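Local coordinates for leucine aminopeptidase 1 (Caenorhabditis elegans, PDB 2HB6), which probably acts as a digestive enzyme, a zinc-dependent aminopeptidase that releases N-terminal amino acids, preferably leucine, from peptides, at residues A[15-20]-A[104-109]; A[330-335]-A[424-429]. The protein carries 1 engineered substitution. All coordinates share one frame; numbering follows the deposited sequence. Where two conformers were deposited one is given.

Contact 1 (A[15-20]-A[104-109]); sequences DGLTSL and EDTKNV
With OG1 of Thr18 beside its backbone N (chi1 -63°) and CG of Asn108 likewise anti to the carbonyl carbon (chi1 -40°), the two side chains cross on the face of the sheet they share. Strands 18-25 and 108-114 are central neighbours in the mixed six-stranded sheet of the N-terminal domain, which belongs to the macro-domain clan. OG1 of Thr18 lies 3.2 Å from OD1 of Asn108, yet its hydrogen goes within its own strand to Gly16 O, 3.0 Å away. Gly16 O and Asn108 OD1, 3.4 Å apart, are both acceptors and so do not bond to each other.

The backbone does the joining. Leu17 O takes two consecutive N-H groups, from Lys107 N at 2.9 Å and from Asn108 N at 3.0 Å, the second bond being almost straight. Two residues on, Ser19 N donates to Asn108 O at 2.8 Å, which sets the parallel register of Thr18 with Asn108 and Ser19 with Val109. On the other face of the sheet Ser19 OG turns to Leu71 O, and Val109 and Ser19 both pack on Tyr102.

Toward the N-terminal ends, contacts continue through side chains. Gly16 has a positive phi (120°), readily adopted by glycine, and its CA lies 4.0 Å from CG of Lys107, whose amine leads away. Leu17 sends a methyl to the loop residue Asp105, ahead of strand 108-114, whose carboxylate is also salt-bridged to Arg58 of the second subunit; Leu17 packs on that arginine too. At this outer end CD2 of Leu17 rests 3.4 Å from OD1 of Asp105.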
# COMPACT_ATOMS: atom_id res chain seq x y z
N ASP A 15 -25.87 16.71 -50.64
CA ASP A 15 -25.46 18.10 -50.63
C ASP A 15 -25.12 18.35 -49.17
O ASP A 15 -25.59 17.63 -48.29
CB ASP A 15 -26.62 19.01 -51.06
CG ASP A 15 -26.96 18.86 -52.53
OD1 ASP A 15 -26.02 18.70 -53.34
OD2 ASP A 15 -28.12 18.89 -52.97
N GLY A 16 -24.30 19.35 -48.90
CA GLY A 16 -23.92 19.63 -47.54
C GLY A 16 -22.42 19.51 -47.38
O GLY A 16 -21.78 18.78 -48.10
N LEU A 17 -21.87 20.25 -46.43
CA LEU A 17 -20.44 20.23 -46.17
C LEU A 17 -19.98 18.80 -45.94
O LEU A 17 -20.50 18.09 -45.11
CB LEU A 17 -20.09 21.12 -44.98
CG LEU A 17 -18.61 21.38 -44.78
CD1 LEU A 17 -17.97 22.03 -45.98
CD2 LEU A 17 -18.36 22.19 -43.53
N THR A 18 -19.00 18.38 -46.72
CA THR A 18 -18.49 17.02 -46.68
C THR A 18 -17.02 16.89 -46.26
O THR A 18 -16.18 17.64 -46.71
CB THR A 18 -18.68 16.39 -48.06
OG1 THR A 18 -20.07 16.32 -48.37
CG2 THR A 18 -18.21 14.97 -48.08
N SER A 19 -16.74 15.92 -45.41
CA SER A 19 -15.43 15.58 -44.97
C SER A 19 -15.04 14.35 -45.73
O SER A 19 -15.84 13.44 -45.78
CB SER A 19 -15.25 15.30 -43.47
OG SER A 19 -13.99 14.72 -43.21
N LEU A 20 -13.85 14.30 -46.32
CA LEU A 20 -13.41 13.14 -47.09
C LEU A 20 -12.24 12.44 -46.39
O LEU A 20 -11.25 13.07 -46.04
CB LEU A 20 -13.01 13.53 -48.52
CG LEU A 20 -12.31 12.45 -49.36
CD1 LEU A 20 -13.30 11.35 -49.73
CD2 LEU A 20 -11.64 13.00 -50.61
N GLU A 104 -17.67 21.54 -36.88
CA GLU A 104 -19.01 21.61 -36.29
C GLU A 104 -20.14 21.52 -37.35
O GLU A 104 -21.16 20.87 -37.12
CB GLU A 104 -19.08 22.90 -35.45
CG GLU A 104 -20.44 23.40 -35.07
CD GLU A 104 -21.11 24.18 -36.17
OE1 GLU A 104 -20.47 25.07 -36.78
OE2 GLU A 104 -22.30 23.89 -36.43
N ASP A 105 -19.94 22.15 -38.51
CA ASP A 105 -20.99 22.22 -39.53
C ASP A 105 -20.90 21.16 -40.64
O ASP A 105 -21.63 21.23 -41.63
CB ASP A 105 -21.05 23.63 -40.13
CG ASP A 105 -19.72 24.10 -40.68
OD1 ASP A 105 -18.67 23.48 -40.37
OD2 ASP A 105 -19.70 25.11 -41.44
N THR A 106 -20.02 20.17 -40.46
CA THR A 106 -19.97 19.02 -41.38
C THR A 106 -21.31 18.29 -41.39
O THR A 106 -21.86 18.00 -40.34
CB THR A 106 -18.87 18.02 -40.96
OG1 THR A 106 -17.61 18.69 -40.96
CG2 THR A 106 -18.80 16.85 -41.95
N LYS A 107 -21.83 18.00 -42.58
CA LYS A 107 -23.04 17.21 -42.72
C LYS A 107 -22.69 15.78 -43.10
O LYS A 107 -23.34 14.83 -42.63
CB LYS A 107 -23.97 17.81 -43.79
CG LYS A 107 -24.34 19.28 -43.57
CD LYS A 107 -25.28 19.50 -42.38
CE LYS A 107 -25.28 20.97 -41.97
NZ LYS A 107 -26.57 21.43 -41.36
N ASN A 108 -21.72 15.62 -43.97
CA ASN A 108 -21.37 14.31 -44.39
C ASN A 108 -19.94 13.92 -44.23
O ASN A 108 -19.04 14.72 -44.46
CB ASN A 108 -21.66 14.14 -45.89
CG ASN A 108 -22.96 14.77 -46.33
OD1 ASN A 108 -22.97 15.70 -47.12
ND2 ASN A 108 -24.07 14.26 -45.85
N VAL A 109 -19.73 12.67 -43.87
CA VAL A 109 -18.39 12.10 -43.93
C VAL A 109 -18.35 11.00 -44.97
O VAL A 109 -19.11 10.02 -44.89
CB VAL A 109 -17.89 11.60 -42.56
CG1 VAL A 109 -16.39 11.25 -42.63
CG2 VAL A 109 -18.13 12.67 -41.50

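Contact 2 (A[330-335]-A[424-429]); sequences INNTDA and SNLGKM. With NA (sodium ion), chain G.
Asn331 and Ser424 make the central polar pairing between these two loops. The amide nitrogen ND2 of Asn331 donates to Ser424 O at 3.0 Å, approaching from above the carbonyl plane, 61° out of it. Its other amide atom, OD1, accepts weakly from Ser424 N at 3.3 Å, so both ends of the amide face the backbone of one residue. Ser424 was modelled in two conformers; in the one given, OG also donates to Asn331 OD1, again from above the carbonyl plane, and weakly receives Asn332 ND2, but these hydroxyl bonds are doubtful. The amide of Asn331 reaches Ser424 with CG set between the backbone N and the carbonyl carbon (chi1 65°).

Around this pairing methyl groups pack against the polar groups. Leu426 straddles the two asparagines, CD1 being 3.5 Å from Asn331 O and CD2 3.6 Å from Asn332 ND2. Carbon meets carbon where Ala335 CB lies 3.9 Å from Ser424 CB. Leu426 also packs on Pro270 of the third subunit.

Farther out, Asn423 positions the first loop: its OD1 takes Asn331 N, and its ND2 serves the carbonyls of Asn332 and Ala335. Residues 332-335 form a type I turn closed by Ala335 N to Asn332 O, while in the second loop Asn425 OD1 accepts Gly427 N, an Asx turn. The first turn presents Asp334 to a sodium ion, bound by Asp334 O at 2.7 Å and by Asp334 OD1 at 2.9 Å, with Asp257 and Glu336 also among its ligands. As in related enzymes, these three acidic residues probably bind zinc, and Asn332 to Ala335 are the first four residues of the NTDAEGRL signature of the two-metal active site of M17 aminopeptidases.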
# COMPACT_ATOMS: atom_id res chain seq x y z
N ILE A 330 -18.13 -18.83 -2.17
CA ILE A 330 -17.73 -17.53 -2.69
C ILE A 330 -16.68 -16.99 -1.73
O ILE A 330 -17.00 -16.65 -0.61
CB ILE A 330 -18.92 -16.55 -2.79
CG1 ILE A 330 -19.98 -17.11 -3.77
CG2 ILE A 330 -18.45 -15.16 -3.27
CD1 ILE A 330 -21.32 -16.35 -3.73
N ASN A 331 -15.42 -16.96 -2.16
CA ASN A 331 -14.37 -16.29 -1.35
C ASN A 331 -14.00 -14.92 -1.91
O ASN A 331 -13.16 -14.21 -1.36
CB ASN A 331 -13.14 -17.19 -1.19
CG ASN A 331 -12.44 -17.47 -2.50
OD1 ASN A 331 -13.04 -17.40 -3.58
ND2 ASN A 331 -11.16 -17.79 -2.42
N ASN A 332 -14.63 -14.55 -3.02
CA ASN A 332 -14.31 -13.32 -3.73
C ASN A 332 -15.55 -12.76 -4.44
O ASN A 332 -15.94 -13.23 -5.50
CB ASN A 332 -13.17 -13.58 -4.73
CG ASN A 332 -12.65 -12.30 -5.41
OD1 ASN A 332 -13.20 -11.22 -5.24
ND2 ASN A 332 -11.57 -12.44 -6.18
N THR A 333 -16.16 -11.72 -3.86
CA THR A 333 -17.35 -11.13 -4.47
C THR A 333 -17.05 -10.32 -5.74
O THR A 333 -17.95 -10.04 -6.53
CB THR A 333 -18.13 -10.24 -3.48
OG1 THR A 333 -17.30 -9.14 -3.12
CG2 THR A 333 -18.53 -11.04 -2.24
N ASP A 334 -15.79 -9.94 -5.93
CA ASP A 334 -15.32 -9.34 -7.18
C ASP A 334 -15.01 -10.39 -8.27
O ASP A 334 -14.51 -10.06 -9.35
CB ASP A 334 -14.10 -8.46 -6.92
CG ASP A 334 -13.87 -7.44 -8.04
OD1 ASP A 334 -14.80 -7.19 -8.83
OD2 ASP A 334 -12.74 -6.92 -8.14
N ALA A 335 -15.31 -11.65 -8.00
CA ALA A 335 -15.19 -12.68 -9.03
C ALA A 335 -16.57 -13.28 -9.31
O ALA A 335 -16.74 -14.50 -9.32
CB ALA A 335 -14.20 -13.75 -8.59
N SER A 424 -12.85 -18.50 -6.69
CA SER A 424 -11.59 -17.85 -7.02
C SER A 424 -10.50 -18.34 -6.09
O SER A 424 -10.77 -19.07 -5.12
CB SER A 424 -11.71 -16.32 -6.98
OG SER A 424 -11.32 -15.80 -5.73
N ASN A 425 -9.26 -18.00 -6.41
CA ASN A 425 -8.12 -18.25 -5.54
C ASN A 425 -7.47 -16.90 -5.24
O ASN A 425 -7.12 -16.16 -6.16
CB ASN A 425 -7.14 -19.22 -6.22
CG ASN A 425 -5.98 -19.64 -5.30
OD1 ASN A 425 -5.28 -18.80 -4.75
ND2 ASN A 425 -5.80 -20.95 -5.14
N LEU A 426 -7.32 -16.58 -3.97
CA LEU A 426 -6.90 -15.24 -3.60
C LEU A 426 -5.39 -15.12 -3.42
O LEU A 426 -4.88 -14.03 -3.16
CB LEU A 426 -7.61 -14.76 -2.34
CG LEU A 426 -9.11 -14.51 -2.53
CD1 LEU A 426 -9.71 -14.16 -1.18
CD2 LEU A 426 -9.33 -13.40 -3.54
N GLY A 427 -4.69 -16.24 -3.56
CA GLY A 427 -3.25 -16.25 -3.45
C GLY A 427 -2.57 -16.76 -4.70
O GLY A 427 -2.91 -16.37 -5.83
N LYS A 428 -1.62 -17.66 -4.47
CA LYS A 428 -0.81 -18.21 -5.55
C LYS A 428 -1.53 -19.42 -6.11
O LYS A 428 -2.06 -20.24 -5.37
CB LYS A 428 0.57 -18.63 -5.04
CG LYS A 428 1.72 -17.85 -5.65
CD LYS A 428 1.99 -16.55 -4.90
CE LYS A 428 3.36 -15.99 -5.27
NZ LYS A 428 3.78 -14.86 -4.38
N MET A 429 -1.57 -19.49 -7.42
CA MET A 429 -2.24 -20.58 -8.07
C MET A 429 -1.35 -21.12 -9.19
O MET A 429 -0.45 -20.41 -9.67
CB MET A 429 -3.60 -20.11 -8.60
CG MET A 429 -3.58 -19.05 -9.68
SD MET A 429 -5.24 -18.31 -9.91
CE MET A 429 -5.07 -16.96 -8.78
NA NA G . -15.77 -8.60 -11.20
O HOH W 1 -13.04 -8.38 -12.27

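Contact 1 closes well before contact 2 opens along the chain, and the two share no strand, sheet or helix. Their centres lie 52 Å apart on opposite sides of the chain's centre, with nearest atoms about 38 Å apart. Contact 1 pairs neighbouring strands of the six-stranded sheet of the N-terminal domain, away from the annotated sites. Contact 2 belongs to the catalytic domain, where it joins the loop between strand 327-329 and helix 337-350 to the loop before helix 433-442. Both reach other subunits of the six-chain assembly, so each domain contributes to subunit interfaces while the metal chemistry stays in the catalytic domain.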